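Local coordinates for protein tRNA (guanine(26)-N(2))-dimethyltransferase (Pyrococcus horikoshii, PDB 2DUL) that dimethylates the N2 atom of guanine 26 in tRNA, taking both methyl groups from S-adenosyl-L-methionine, at residues 123-128 with 147-152; 192-197 with 361-366; 249-254 with 260-265. All coordinates share one frame; numbering follows the deposited sequence.

Contact 1 of 3, residues 123-128 with 147-152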
ATOM      1  N   ARG A 123       2.812  12.440  17.962  1.00 22.68           N
ATOM      2  CA  ARG A 123       2.786  12.512  19.418  1.00 22.95           C
ATOM      3  C   ARG A 123       2.043  11.306  19.981  1.00 22.07           C
ATOM      4  O   ARG A 123       2.501  10.680  20.940  1.00 20.38           O
ATOM      5  CB  ARG A 123       2.128  13.814  19.882  1.00 26.11           C
ATOM      6  CG  ARG A 123       2.190  14.035  21.390  1.00 32.82           C
ATOM      7  CD  ARG A 123       1.845  15.477  21.735  1.00 39.93           C
ATOM      8  NE  ARG A 123       1.812  15.728  23.176  1.00 46.18           N
ATOM      9  CZ  ARG A 123       0.824  15.350  23.983  1.00 48.17           C
ATOM     10  NH1 ARG A 123      -0.222  14.700  23.494  1.00 50.33           N
ATOM     11  NH2 ARG A 123       0.882  15.624  25.280  1.00 49.02           N
ATOM     12  N   LEU A 124       0.905  10.969  19.381  1.00 19.48           N
ATOM     13  CA  LEU A 124       0.144   9.812  19.847  1.00 19.65           C
ATOM     14  C   LEU A 124       0.958   8.517  19.714  1.00 17.94           C
ATOM     15  O   LEU A 124       1.036   7.728  20.657  1.00 17.66           O
ATOM     16  CB  LEU A 124      -1.171   9.671  19.068  1.00 20.50           C
ATOM     17  CG  LEU A 124      -2.013   8.436  19.416  1.00 23.48           C
ATOM     18  CD1 LEU A 124      -2.321   8.400  20.911  1.00 24.44           C
ATOM     19  CD2 LEU A 124      -3.293   8.463  18.611  1.00 25.69           C
ATOM     20  N   MET A 125       1.570   8.299  18.553  1.00 17.17           N
ATOM     21  CA  MET A 125       2.356   7.084  18.346  1.00 17.73           C
ATOM     22  C   MET A 125       3.587   7.012  19.251  1.00 18.20           C
ATOM     23  O   MET A 125       4.006   5.920  19.652  1.00 17.84           O
ATOM     24  CB  MET A 125       2.751   6.952  16.868  1.00 17.30           C
ATOM     25  CG  MET A 125       1.545   6.709  15.955  1.00 18.27           C
ATOM     26  SD  MET A 125       1.995   6.288  14.263  1.00 18.10           S
ATOM     27  CE  MET A 125       2.661   7.881  13.668  1.00 16.98           C
ATOM     28  N   ALA A 126       4.160   8.168  19.582  1.00 18.34           N
ATOM     29  CA  ALA A 126       5.322   8.207  20.471  1.00 19.42           C
ATOM     30  C   ALA A 126       4.890   7.801  21.880  1.00 22.18           C
ATOM     31  O   ALA A 126       5.668   7.213  22.640  1.00 23.85           O
ATOM     32  CB  ALA A 126       5.926   9.606  20.492  1.00 19.94           C
ATOM     33  N   GLU A 127       3.648   8.124  22.228  1.00 22.58           N
ATOM     34  CA  GLU A 127       3.105   7.782  23.539  1.00 26.34           C
ATOM     35  C   GLU A 127       2.779   6.285  23.625  1.00 25.60           C
ATOM     36  O   GLU A 127       2.855   5.687  24.699  1.00 26.29           O
ATOM     37  CB  GLU A 127       1.839   8.604  23.820  1.00 29.53           C
ATOM     38  CG  GLU A 127       2.069  10.113  23.791  1.00 39.00           C
ATOM     39  CD  GLU A 127       0.830  10.918  24.157  1.00 43.06           C
ATOM     40  OE1 GLU A 127      -0.241  10.695  23.551  1.00 46.07           O
ATOM     41  OE2 GLU A 127       0.933  11.788  25.050  1.00 47.09           O
ATOM     42  N   ARG A 128       2.421   5.684  22.492  1.00 23.94           N
ATOM     43  CA  ARG A 128       2.073   4.262  22.439  1.00 23.55           C
ATOM     44  C   ARG A 128       3.191   3.453  21.772  1.00 24.62           C
ATOM     45  O   ARG A 128       3.051   2.977  20.642  1.00 21.72           O
ATOM     46  CB  ARG A 128       0.770   4.079  21.652  1.00 23.60           C
ATOM     47  CG  ARG A 128      -0.458   4.779  22.234  1.00 26.79           C
ATOM     48  CD  ARG A 128      -1.021   4.053  23.453  1.00 27.39           C
ATOM     49  NE  ARG A 128      -0.353   4.435  24.692  1.00 31.54           N
ATOM     50  CZ  ARG A 128       0.283   3.587  25.492  1.00 31.37           C
ATOM     51  NH1 ARG A 128       0.345   2.300  25.187  1.00 34.23           N
ATOM     52  NH2 ARG A 128       0.854   4.027  26.602  1.00 33.87           N
ATOM     53  N   LEU A 147       6.399   7.960   9.258  1.00 16.42           N
ATOM     54  CA  LEU A 147       6.923   6.603   9.157  1.00 16.05           C
ATOM     55  C   LEU A 147       7.832   6.108  10.275  1.00 16.39           C
ATOM     56  O   LEU A 147       7.644   4.994  10.780  1.00 13.41           O
ATOM     57  CB  LEU A 147       7.652   6.417   7.824  1.00 15.58           C
ATOM     58  CG  LEU A 147       8.266   5.025   7.626  1.00 17.61           C
ATOM     59  CD1 LEU A 147       7.160   3.976   7.564  1.00 17.26           C
ATOM     60  CD2 LEU A 147       9.096   4.997   6.340  1.00 17.02           C
ATOM     61  N   ASP A 148       8.819   6.912  10.661  1.00 15.67           N
ATOM     62  CA  ASP A 148       9.743   6.463  11.698  1.00 16.73           C
ATOM     63  C   ASP A 148       9.045   6.199  13.026  1.00 16.57           C
ATOM     64  O   ASP A 148       9.327   5.202  13.699  1.00 16.41           O
ATOM     65  CB  ASP A 148      10.877   7.470  11.897  1.00 17.35           C
ATOM     66  CG  ASP A 148      12.001   6.900  12.748  1.00 19.29           C
ATOM     67  OD1 ASP A 148      12.598   5.886  12.330  1.00 21.06           O
ATOM     68  OD2 ASP A 148      12.282   7.456  13.827  1.00 20.49           O
ATOM     69  N   THR A 149       8.126   7.078  13.405  1.00 16.25           N
ATOM     70  CA  THR A 149       7.412   6.895  14.662  1.00 16.60           C
ATOM     71  C   THR A 149       6.466   5.697  14.583  1.00 17.86           C
ATOM     72  O   THR A 149       6.311   4.957  15.555  1.00 15.21           O
ATOM     73  CB  THR A 149       6.628   8.167  15.051  1.00 17.79           C
ATOM     74  OG1 THR A 149       7.525   9.286  15.071  1.00 17.95           O
ATOM     75  CG2 THR A 149       6.011   8.016  16.448  1.00 15.42           C
ATOM     76  N   ALA A 150       5.838   5.489  13.427  1.00 17.01           N
ATOM     77  CA  ALA A 150       4.940   4.348  13.290  1.00 16.74           C
ATOM     78  C   ALA A 150       5.737   3.056  13.474  1.00 17.96           C
ATOM     79  O   ALA A 150       5.235   2.080  14.034  1.00 18.14           O
ATOM     80  CB  ALA A 150       4.268   4.358  11.921  1.00 16.09           C
ATOM     81  N   LEU A 151       6.981   3.060  13.006  1.00 17.79           N
ATOM     82  CA  LEU A 151       7.839   1.887  13.111  1.00 19.09           C
ATOM     83  C   LEU A 151       8.238   1.584  14.553  1.00 19.54           C
ATOM     84  O   LEU A 151       8.738   0.496  14.844  1.00 22.83           O
ATOM     85  CB  LEU A 151       9.086   2.063  12.240  1.00 17.17           C
ATOM     86  CG  LEU A 151       8.838   1.842  10.747  1.00 16.63           C
ATOM     87  CD1 LEU A 151      10.032   2.327   9.933  1.00 17.90           C
ATOM     88  CD2 LEU A 151       8.581   0.353  10.495  1.00 18.87           C
ATOM     89  N   ARG A 152       8.019   2.545  15.449  1.00 18.02           N
ATOM     90  CA  ARG A 152       8.319   2.360  16.866  1.00 18.15           C
ATOM     91  C   ARG A 152       7.032   2.086  17.656  1.00 18.44           C
ATOM     92  O   ARG A 152       7.064   1.440  18.701  1.00 18.23           O
ATOM     93  CB  ARG A 152       9.027   3.599  17.440  1.00 18.78           C
ATOM     94  CG  ARG A 152      10.523   3.665  17.142  1.00 20.48           C
ATOM     95  CD  ARG A 152      11.185   4.910  17.733  1.00 20.00           C
ATOM     96  NE  ARG A 152      11.059   6.062  16.843  1.00 22.60           N
ATOM     97  CZ  ARG A 152      10.278   7.113  17.060  1.00 23.19           C
ATOM     98  NH1 ARG A 152       9.532   7.188  18.155  1.00 23.70           N
ATOM     99  NH2 ARG A 152      10.226   8.087  16.162  1.00 24.99           N
TER
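Met125 and Thr149 mark the closest approach of two helical segments whose axes, over these residues, come within 8.6 Å at an angle of 25°. The Met125 side chain illustrates how one flexible residue can bridge such a gap, atom by atom. Its CB presses on the methyl group of Thr149, with CB–CG2 at 3.5 Å, tighter than carbons usually pack. CG stands anti to the carbonyl carbon (chi1 -67°), and the chain runs on extended to SD, which lies over the next residue, 3.7 Å from Ala150 CA and 3.8 Å from Ala150 CB. A turn at chi3 (-70°) then leaves the CE methyl 4.0 Å from Ala150 N. Thr149 CG2 also reaches the backbone of Ala126, 3.6 Å from its N. The threonine thus divides its two branches: the methyl packs across the contact, while OG1 is hydrogen-bonded to Asn122. The Arg152 guanidinium has Thr149 CA over one face, toward its rim, and its NH2 meets Asp148 OD2 at 3.2 Å in the guanidinium plane, a salt bridge on the same helix. On the sheet side, Met125 touches Leu52 and Ala150 touches Leu160. Helices lying side by side on the parallel strands of a mixed sheet are characteristic of the Rossmann-like fold of class I methyltransferases, here next to Ala121, a predicted S-adenosyl-L-methionine-binding residue.

Contact 2 of 3, residues 192-197 with 361-366; sequences CHEVGT and GIKTSA
A buried salt bridge between Glu194 and Lys363 ties the first turn of helix 192-209 to the middle strand of a small antiparallel sheet, 322-323/361-364/352-355, in the C-terminal part of the chain. It shows how two side chains alone can join elements whose backbones stay well apart: the nearest CA atoms, those of Glu194 and Gly361, are 10.8 Å from each other. The two side chains approach from opposite directions. Glu194 is stretched out, its CG anti to the backbone N (chi1 -173°), which carries the carboxylate well off the helix. Lys363 takes a more winding course, bent at chi2 and again at chi4 (62°), and that last bend sets the ammonium group before the carboxylate. NZ donates to Glu194 OE1 over 2.8 Å, arriving on the syn side and 28° out of the carboxylate plane, while Glu194 OE2 stays 3.3 Å from the same NZ. Each charge has further mates. Lys363 NZ also bonds to the carbonyl oxygens of Ile318 and Leu320, and Glu194 OE2 takes Arg198 NE and the Leu320 backbone N. One turn along the helix, Thr197 OG1 donates to His193 O over 2.8 Å, from the face opposite to that used by Thr197 N. With a carboxylate gripped by two cationic side chains and an ammonium held by three oxygens, both ends of the bridge are likely to remain ionised despite their burial, and neither has much freedom to turn.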
ATOM      1  N   CYS A 192       6.906   3.397 -14.024  1.00 20.74           N
ATOM      2  CA  CYS A 192       6.815   4.221 -12.819  1.00 20.64           C
ATOM      3  C   CYS A 192       5.833   3.790 -11.731  1.00 21.11           C
ATOM      4  O   CYS A 192       6.140   3.922 -10.545  1.00 20.23           O
ATOM      5  CB  CYS A 192       6.571   5.691 -13.187  1.00 22.31           C
ATOM      6  SG  CYS A 192       4.932   6.093 -13.796  1.00 28.93           S
ATOM      7  N   HIS A 193       4.664   3.275 -12.106  1.00 20.01           N
ATOM      8  CA  HIS A 193       3.706   2.842 -11.099  1.00 21.44           C
ATOM      9  C   HIS A 193       4.328   1.750 -10.222  1.00 21.81           C
ATOM     10  O   HIS A 193       4.187   1.769  -8.998  1.00 20.90           O
ATOM     11  CB  HIS A 193       2.430   2.316 -11.759  1.00 23.25           C
ATOM     12  CG  HIS A 193       1.643   3.369 -12.476  1.00 25.84           C
ATOM     13  ND1 HIS A 193       0.614   3.069 -13.345  1.00 27.91           N
ATOM     14  CD2 HIS A 193       1.734   4.722 -12.455  1.00 27.76           C
ATOM     15  CE1 HIS A 193       0.108   4.190 -13.829  1.00 27.95           C
ATOM     16  NE2 HIS A 193       0.770   5.208 -13.305  1.00 28.26           N
ATOM     17  N   GLU A 194       5.024   0.801 -10.843  1.00 19.49           N
ATOM     18  CA  GLU A 194       5.634  -0.262 -10.057  1.00 19.12           C
ATOM     19  C   GLU A 194       6.894   0.206  -9.338  1.00 18.14           C
ATOM     20  O   GLU A 194       7.105  -0.141  -8.176  1.00 18.95           O
ATOM     21  CB  GLU A 194       5.968  -1.490 -10.909  1.00 18.05           C
ATOM     22  CG  GLU A 194       6.449  -2.652 -10.026  1.00 19.40           C
ATOM     23  CD  GLU A 194       6.700  -3.941 -10.773  1.00 19.41           C
ATOM     24  OE1 GLU A 194       6.087  -4.154 -11.838  1.00 17.76           O
ATOM     25  OE2 GLU A 194       7.498  -4.766 -10.271  1.00 22.06           O
ATOM     26  N   VAL A 195       7.739   0.975 -10.021  1.00 17.04           N
ATOM     27  CA  VAL A 195       8.969   1.465  -9.392  1.00 17.50           C
ATOM     28  C   VAL A 195       8.615   2.308  -8.167  1.00 17.52           C
ATOM     29  O   VAL A 195       9.235   2.175  -7.103  1.00 15.84           O
ATOM     30  CB  VAL A 195       9.819   2.292 -10.387  1.00 15.61           C
ATOM     31  CG1 VAL A 195      11.004   2.938  -9.668  1.00 15.31           C
ATOM     32  CG2 VAL A 195      10.326   1.384 -11.501  1.00 17.62           C
ATOM     33  N   GLY A 196       7.605   3.162  -8.313  1.00 17.38           N
ATOM     34  CA  GLY A 196       7.172   3.987  -7.199  1.00 17.20           C
ATOM     35  C   GLY A 196       6.709   3.118  -6.041  1.00 17.68           C
ATOM     36  O   GLY A 196       6.974   3.421  -4.870  1.00 16.25           O
ATOM     37  N   THR A 197       6.018   2.029  -6.369  1.00 16.20           N
ATOM     38  CA  THR A 197       5.519   1.110  -5.357  1.00 15.40           C
ATOM     39  C   THR A 197       6.699   0.417  -4.667  1.00 16.88           C
ATOM     40  O   THR A 197       6.697   0.244  -3.449  1.00 15.87           O
ATOM     41  CB  THR A 197       4.575   0.045  -5.979  1.00 16.89           C
ATOM     42  OG1 THR A 197       3.409   0.689  -6.506  1.00 16.96           O
ATOM     43  CG2 THR A 197       4.139  -0.965  -4.938  1.00 17.20           C
ATOM     44  N   GLY A 361       0.708  -3.596 -19.857  1.00 25.47           N
ATOM     45  CA  GLY A 361       1.894  -4.237 -19.321  1.00 23.41           C
ATOM     46  C   GLY A 361       1.759  -5.742 -19.184  1.00 22.53           C
ATOM     47  O   GLY A 361       0.684  -6.256 -18.882  1.00 21.55           O
ATOM     48  N   ILE A 362       2.852  -6.458 -19.420  1.00 22.44           N
ATOM     49  CA  ILE A 362       2.832  -7.907 -19.291  1.00 21.19           C
ATOM     50  C   ILE A 362       3.988  -8.366 -18.414  1.00 20.97           C
ATOM     51  O   ILE A 362       5.151  -8.056 -18.689  1.00 20.23           O
ATOM     52  CB  ILE A 362       2.957  -8.610 -20.664  1.00 21.56           C
ATOM     53  CG1 ILE A 362       1.742  -8.288 -21.535  1.00 21.43           C
ATOM     54  CG2 ILE A 362       3.060 -10.123 -20.462  1.00 20.33           C
ATOM     55  CD1 ILE A 362       1.898  -8.736 -22.978  1.00 24.04           C
ATOM     56  N   LYS A 363       3.650  -9.079 -17.346  1.00 20.54           N
ATOM     57  CA  LYS A 363       4.640  -9.631 -16.429  1.00 22.87           C
ATOM     58  C   LYS A 363       4.996 -10.970 -17.057  1.00 22.62           C
ATOM     59  O   LYS A 363       4.106 -11.739 -17.430  1.00 23.06           O
ATOM     60  CB  LYS A 363       4.023  -9.885 -15.047  1.00 24.49           C
ATOM     61  CG  LYS A 363       4.642  -9.109 -13.878  1.00 29.10           C
ATOM     62  CD  LYS A 363       4.019  -7.745 -13.722  1.00 29.15           C
ATOM     63  CE  LYS A 363       4.272  -7.155 -12.333  1.00 25.89           C
ATOM     64  NZ  LYS A 363       5.712  -6.934 -12.012  1.00 21.55           N
ATOM     65  N   THR A 364       6.282 -11.261 -17.185  1.00 22.19           N
ATOM     66  CA  THR A 364       6.672 -12.528 -17.771  1.00 21.95           C
ATOM     67  C   THR A 364       8.062 -12.965 -17.356  1.00 22.44           C
ATOM     68  O   THR A 364       8.922 -12.138 -17.050  1.00 20.65           O
ATOM     69  CB  THR A 364       6.618 -12.474 -19.311  1.00 22.37           C
ATOM     70  OG1 THR A 364       6.965 -13.757 -19.844  1.00 21.34           O
ATOM     71  CG2 THR A 364       7.585 -11.434 -19.851  1.00 21.96           C
ATOM     72  N   SER A 365       8.271 -14.276 -17.345  1.00 22.52           N
ATOM     73  CA  SER A 365       9.566 -14.841 -16.996  1.00 23.85           C
ATOM     74  C   SER A 365      10.484 -14.795 -18.218  1.00 24.56           C
ATOM     75  O   SER A 365      11.699 -14.949 -18.102  1.00 25.43           O
ATOM     76  CB  SER A 365       9.392 -16.295 -16.541  1.00 24.56           C
ATOM     77  OG  SER A 365       8.748 -17.074 -17.544  1.00 24.22           O
ATOM     78  N   ALA A 366       9.895 -14.569 -19.388  1.00 23.25           N
ATOM     79  CA  ALA A 366      10.653 -14.534 -20.635  1.00 22.56           C
ATOM     80  C   ALA A 366      11.700 -13.430 -20.716  1.00 23.26           C
ATOM     81  O   ALA A 366      11.511 -12.340 -20.185  1.00 22.11           O
ATOM     82  CB  ALA A 366       9.697 -14.411 -21.819  1.00 22.71           C
TER

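Contact 3 of 3, residues 249-254 with 260-265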
ATOM      1  N   TYR A 249      18.638  -2.121  -7.343  1.00 16.91           N
ATOM      2  CA  TYR A 249      18.480  -1.006  -8.269  1.00 17.22           C
ATOM      3  C   TYR A 249      18.033  -1.481  -9.639  1.00 20.27           C
ATOM      4  O   TYR A 249      18.173  -2.655  -9.976  1.00 20.78           O
ATOM      5  CB  TYR A 249      19.804  -0.242  -8.384  1.00 16.24           C
ATOM      6  CG  TYR A 249      20.244   0.347  -7.064  1.00 15.36           C
ATOM      7  CD1 TYR A 249      20.839  -0.457  -6.084  1.00 16.53           C
ATOM      8  CD2 TYR A 249      19.972   1.676  -6.751  1.00 16.81           C
ATOM      9  CE1 TYR A 249      21.136   0.049  -4.823  1.00 16.77           C
ATOM     10  CE2 TYR A 249      20.262   2.195  -5.497  1.00 17.01           C
ATOM     11  CZ  TYR A 249      20.840   1.374  -4.535  1.00 18.53           C
ATOM     12  OH  TYR A 249      21.093   1.875  -3.285  1.00 17.47           O
ATOM     13  N   ILE A 250      17.501  -0.552 -10.424  1.00 20.14           N
ATOM     14  CA  ILE A 250      17.022  -0.846 -11.764  1.00 19.15           C
ATOM     15  C   ILE A 250      17.759   0.021 -12.777  1.00 19.38           C
ATOM     16  O   ILE A 250      18.029   1.194 -12.524  1.00 18.30           O
ATOM     17  CB  ILE A 250      15.516  -0.531 -11.899  1.00 20.96           C
ATOM     18  CG1 ILE A 250      14.710  -1.407 -10.942  1.00 20.10           C
ATOM     19  CG2 ILE A 250      15.071  -0.723 -13.346  1.00 21.00           C
ATOM     20  CD1 ILE A 250      13.317  -0.874 -10.673  1.00 19.39           C
ATOM     21  N   TYR A 251      18.084  -0.576 -13.917  1.00 18.82           N
ATOM     22  CA  TYR A 251      18.737   0.119 -15.010  1.00 18.84           C
ATOM     23  C   TYR A 251      17.720   0.021 -16.138  1.00 21.06           C
ATOM     24  O   TYR A 251      17.123  -1.036 -16.357  1.00 22.43           O
ATOM     25  CB  TYR A 251      20.044  -0.578 -15.366  1.00 19.86           C
ATOM     26  CG  TYR A 251      21.064  -0.477 -14.251  1.00 18.30           C
ATOM     27  CD1 TYR A 251      21.820   0.683 -14.080  1.00 18.85           C
ATOM     28  CD2 TYR A 251      21.250  -1.528 -13.353  1.00 20.27           C
ATOM     29  CE1 TYR A 251      22.740   0.798 -13.045  1.00 18.16           C
ATOM     30  CE2 TYR A 251      22.166  -1.428 -12.306  1.00 19.43           C
ATOM     31  CZ  TYR A 251      22.909  -0.259 -12.160  1.00 20.39           C
ATOM     32  OH  TYR A 251      23.811  -0.138 -11.133  1.00 19.73           O
ATOM     33  N   PHE A 252      17.516   1.123 -16.844  1.00 19.54           N
ATOM     34  CA  PHE A 252      16.515   1.163 -17.901  1.00 21.11           C
ATOM     35  C   PHE A 252      17.068   1.796 -19.172  1.00 23.04           C
ATOM     36  O   PHE A 252      17.644   2.880 -19.132  1.00 23.15           O
ATOM     37  CB  PHE A 252      15.313   1.965 -17.395  1.00 22.64           C
ATOM     38  CG  PHE A 252      14.136   1.980 -18.332  1.00 22.54           C
ATOM     39  CD1 PHE A 252      13.285   0.881 -18.425  1.00 23.41           C
ATOM     40  CD2 PHE A 252      13.862   3.110 -19.099  1.00 23.81           C
ATOM     41  CE1 PHE A 252      12.171   0.911 -19.266  1.00 23.94           C
ATOM     42  CE2 PHE A 252      12.753   3.149 -19.944  1.00 22.90           C
ATOM     43  CZ  PHE A 252      11.906   2.049 -20.027  1.00 22.39           C
ATOM     44  N   ASP A 253      16.897   1.112 -20.300  1.00 22.42           N
ATOM     45  CA  ASP A 253      17.378   1.630 -21.581  1.00 24.97           C
ATOM     46  C   ASP A 253      16.227   2.373 -22.254  1.00 23.82           C
ATOM     47  O   ASP A 253      15.260   1.754 -22.686  1.00 22.77           O
ATOM     48  CB  ASP A 253      17.835   0.487 -22.485  1.00 25.97           C
ATOM     49  CG  ASP A 253      18.608   0.975 -23.705  1.00 30.07           C
ATOM     50  OD1 ASP A 253      18.322   2.089 -24.209  1.00 30.03           O
ATOM     51  OD2 ASP A 253      19.495   0.231 -24.168  1.00 31.77           O
ATOM     52  N   ASP A 254      16.339   3.694 -22.349  1.00 24.70           N
ATOM     53  CA  ASP A 254      15.283   4.508 -22.950  1.00 27.53           C
ATOM     54  C   ASP A 254      15.016   4.225 -24.426  1.00 26.39           C
ATOM     55  O   ASP A 254      13.936   4.527 -24.935  1.00 26.20           O
ATOM     56  CB  ASP A 254      15.603   5.996 -22.795  1.00 32.44           C
ATOM     57  CG  ASP A 254      15.731   6.417 -21.349  1.00 37.59           C
ATOM     58  OD1 ASP A 254      14.818   6.119 -20.550  1.00 38.88           O
ATOM     59  OD2 ASP A 254      16.748   7.057 -21.011  1.00 44.04           O
ATOM     60  N   GLU A 260      17.288  -3.889 -16.407  1.00 21.71           N
ATOM     61  CA  GLU A 260      18.271  -4.781 -15.796  1.00 22.89           C
ATOM     62  C   GLU A 260      18.093  -4.616 -14.296  1.00 22.17           C
ATOM     63  O   GLU A 260      17.736  -3.534 -13.826  1.00 20.38           O
ATOM     64  CB  GLU A 260      19.699  -4.371 -16.170  1.00 24.00           C
ATOM     65  CG  GLU A 260      19.921  -4.096 -17.647  1.00 29.16           C
ATOM     66  CD  GLU A 260      21.339  -3.634 -17.945  1.00 31.99           C
ATOM     67  OE1 GLU A 260      21.989  -3.075 -17.032  1.00 29.37           O
ATOM     68  OE2 GLU A 260      21.794  -3.820 -19.092  1.00 34.85           O
ATOM     69  N   LEU A 261      18.343  -5.679 -13.541  1.00 19.38           N
ATOM     70  CA  LEU A 261      18.200  -5.609 -12.097  1.00 20.77           C
ATOM     71  C   LEU A 261      19.542  -5.837 -11.416  1.00 20.83           C
ATOM     72  O   LEU A 261      20.348  -6.643 -11.872  1.00 19.20           O
ATOM     73  CB  LEU A 261      17.219  -6.677 -11.605  1.00 20.55           C
ATOM     74  CG  LEU A 261      15.850  -6.759 -12.283  1.00 23.30           C
ATOM     75  CD1 LEU A 261      15.096  -7.966 -11.737  1.00 21.78           C
ATOM     76  CD2 LEU A 261      15.071  -5.470 -12.044  1.00 20.04           C
ATOM     77  N   GLU A 262      19.786  -5.112 -10.332  1.00 19.60           N
ATOM     78  CA  GLU A 262      21.016  -5.304  -9.585  1.00 21.47           C
ATOM     79  C   GLU A 262      20.687  -5.352  -8.106  1.00 22.02           C
ATOM     80  O   GLU A 262      20.266  -4.358  -7.518  1.00 19.93           O
ATOM     81  CB  GLU A 262      22.031  -4.190  -9.849  1.00 21.13           C
ATOM     82  CG  GLU A 262      23.268  -4.326  -8.966  1.00 23.54           C
ATOM     83  CD  GLU A 262      24.386  -3.380  -9.343  1.00 24.53           C
ATOM     84  OE1 GLU A 262      24.106  -2.204  -9.660  1.00 24.23           O
ATOM     85  OE2 GLU A 262      25.554  -3.813  -9.308  1.00 25.99           O
ATOM     86  N   GLN A 263      20.870  -6.523  -7.507  1.00 22.81           N
ATOM     87  CA  GLN A 263      20.583  -6.677  -6.095  1.00 25.85           C
ATOM     88  C   GLN A 263      21.818  -6.244  -5.323  1.00 25.96           C
ATOM     89  O   GLN A 263      22.933  -6.657  -5.633  1.00 29.99           O
ATOM     90  CB  GLN A 263      20.229  -8.134  -5.782  1.00 29.69           C
ATOM     91  CG  GLN A 263      19.297  -8.292  -4.589  1.00 34.94           C
ATOM     92  CD  GLN A 263      18.663  -9.673  -4.522  1.00 39.20           C
ATOM     93  OE1 GLN A 263      18.145 -10.179  -5.520  1.00 40.22           O
ATOM     94  NE2 GLN A 263      18.690 -10.281  -3.339  1.00 41.35           N
ATOM     95  N   GLY A 264      21.617  -5.398  -4.324  1.00 23.48           N
ATOM     96  CA  GLY A 264      22.737  -4.912  -3.540  1.00 22.87           C
ATOM     97  C   GLY A 264      22.341  -3.619  -2.863  1.00 21.27           C
ATOM     98  O   GLY A 264      21.439  -2.923  -3.333  1.00 19.46           O
ATOM     99  N   PHE A 265      23.002  -3.287  -1.761  1.00 20.04           N
ATOM    100  CA  PHE A 265      22.666  -2.069  -1.042  1.00 20.15           C
ATOM    101  C   PHE A 265      22.999  -0.833  -1.865  1.00 20.08           C
ATOM    102  O   PHE A 265      22.323   0.189  -1.756  1.00 17.99           O
ATOM    103  CB  PHE A 265      23.390  -2.025   0.305  1.00 21.08           C
ATOM    104  CG  PHE A 265      22.886  -0.944   1.221  1.00 21.57           C
ATOM    105  CD1 PHE A 265      23.536   0.285   1.300  1.00 21.15           C
ATOM    106  CD2 PHE A 265      21.735  -1.144   1.982  1.00 20.75           C
ATOM    107  CE1 PHE A 265      23.047   1.306   2.125  1.00 22.01           C
ATOM    108  CE2 PHE A 265      21.236  -0.132   2.809  1.00 23.49           C
ATOM    109  CZ  PHE A 265      21.899   1.098   2.878  1.00 22.03           C
TER
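Tyr249 and Tyr251, on the same face of the hairpin as Glu260 and Glu262, both hold CG anti to the carbonyl carbon (chi1 -61° and -66°), yet their hydroxyls find different partners. Tyr249 leans along its neighbour strand until OH donates to Phe265 O at 2.6 Å, with Gly264 O at the ring edge, 3.3 Å from CE1. Tyr251 OH instead meets the extended Glu262 side chain at OE1, also at 2.6 Å and nearly along the C–O axis; ring and carboxylate planes stand 52° apart. Arg269 serves Tyr251 too, its backbone N bonding to OH and its side chain making a cation-pi contact with the ring. A phenylalanine at Tyr249 would probably leave Phe265 O without its hydroxyl mate and the turn beyond the strand less firmly held. On the other face, Ile250 CG1 packs 4.2 Å from Leu261 CD2. Paired backbone bonds frame this central non-hydrogen-bonded pair, Tyr249 N to Glu262 O (2.8 Å) among them and Tyr251 N to Glu260 O (3.0 Å). Such alternation marks antiparallel pairing, and the short link between the strands makes this a beta hairpin, two strands of a three-stranded sheet completed by strand 273-277.

How the contacts relate
Contacts 2 and 3 are neighbours, with centres about 13 Å apart, and they touch where Val195 CG2 packs against Ile250 CD1 at 3.8 Å. The hairpin of contact 3 falls in sequence between the two segments that contact 2 joins; helix 192-209 meets both the hairpin, through Val195, and the C-terminal sheet, through Glu194. The centre of contact 1 lies about 33 Å from each of the other two centres, in the methyltransferase core beside the predicted S-adenosyl-L-methionine site, from which the other two are remote. Helix 192-209 nonetheless spans the distance: its beginning carries contact 2, while Tyr207 and Ala208 near its far end pack against residues of 147-152.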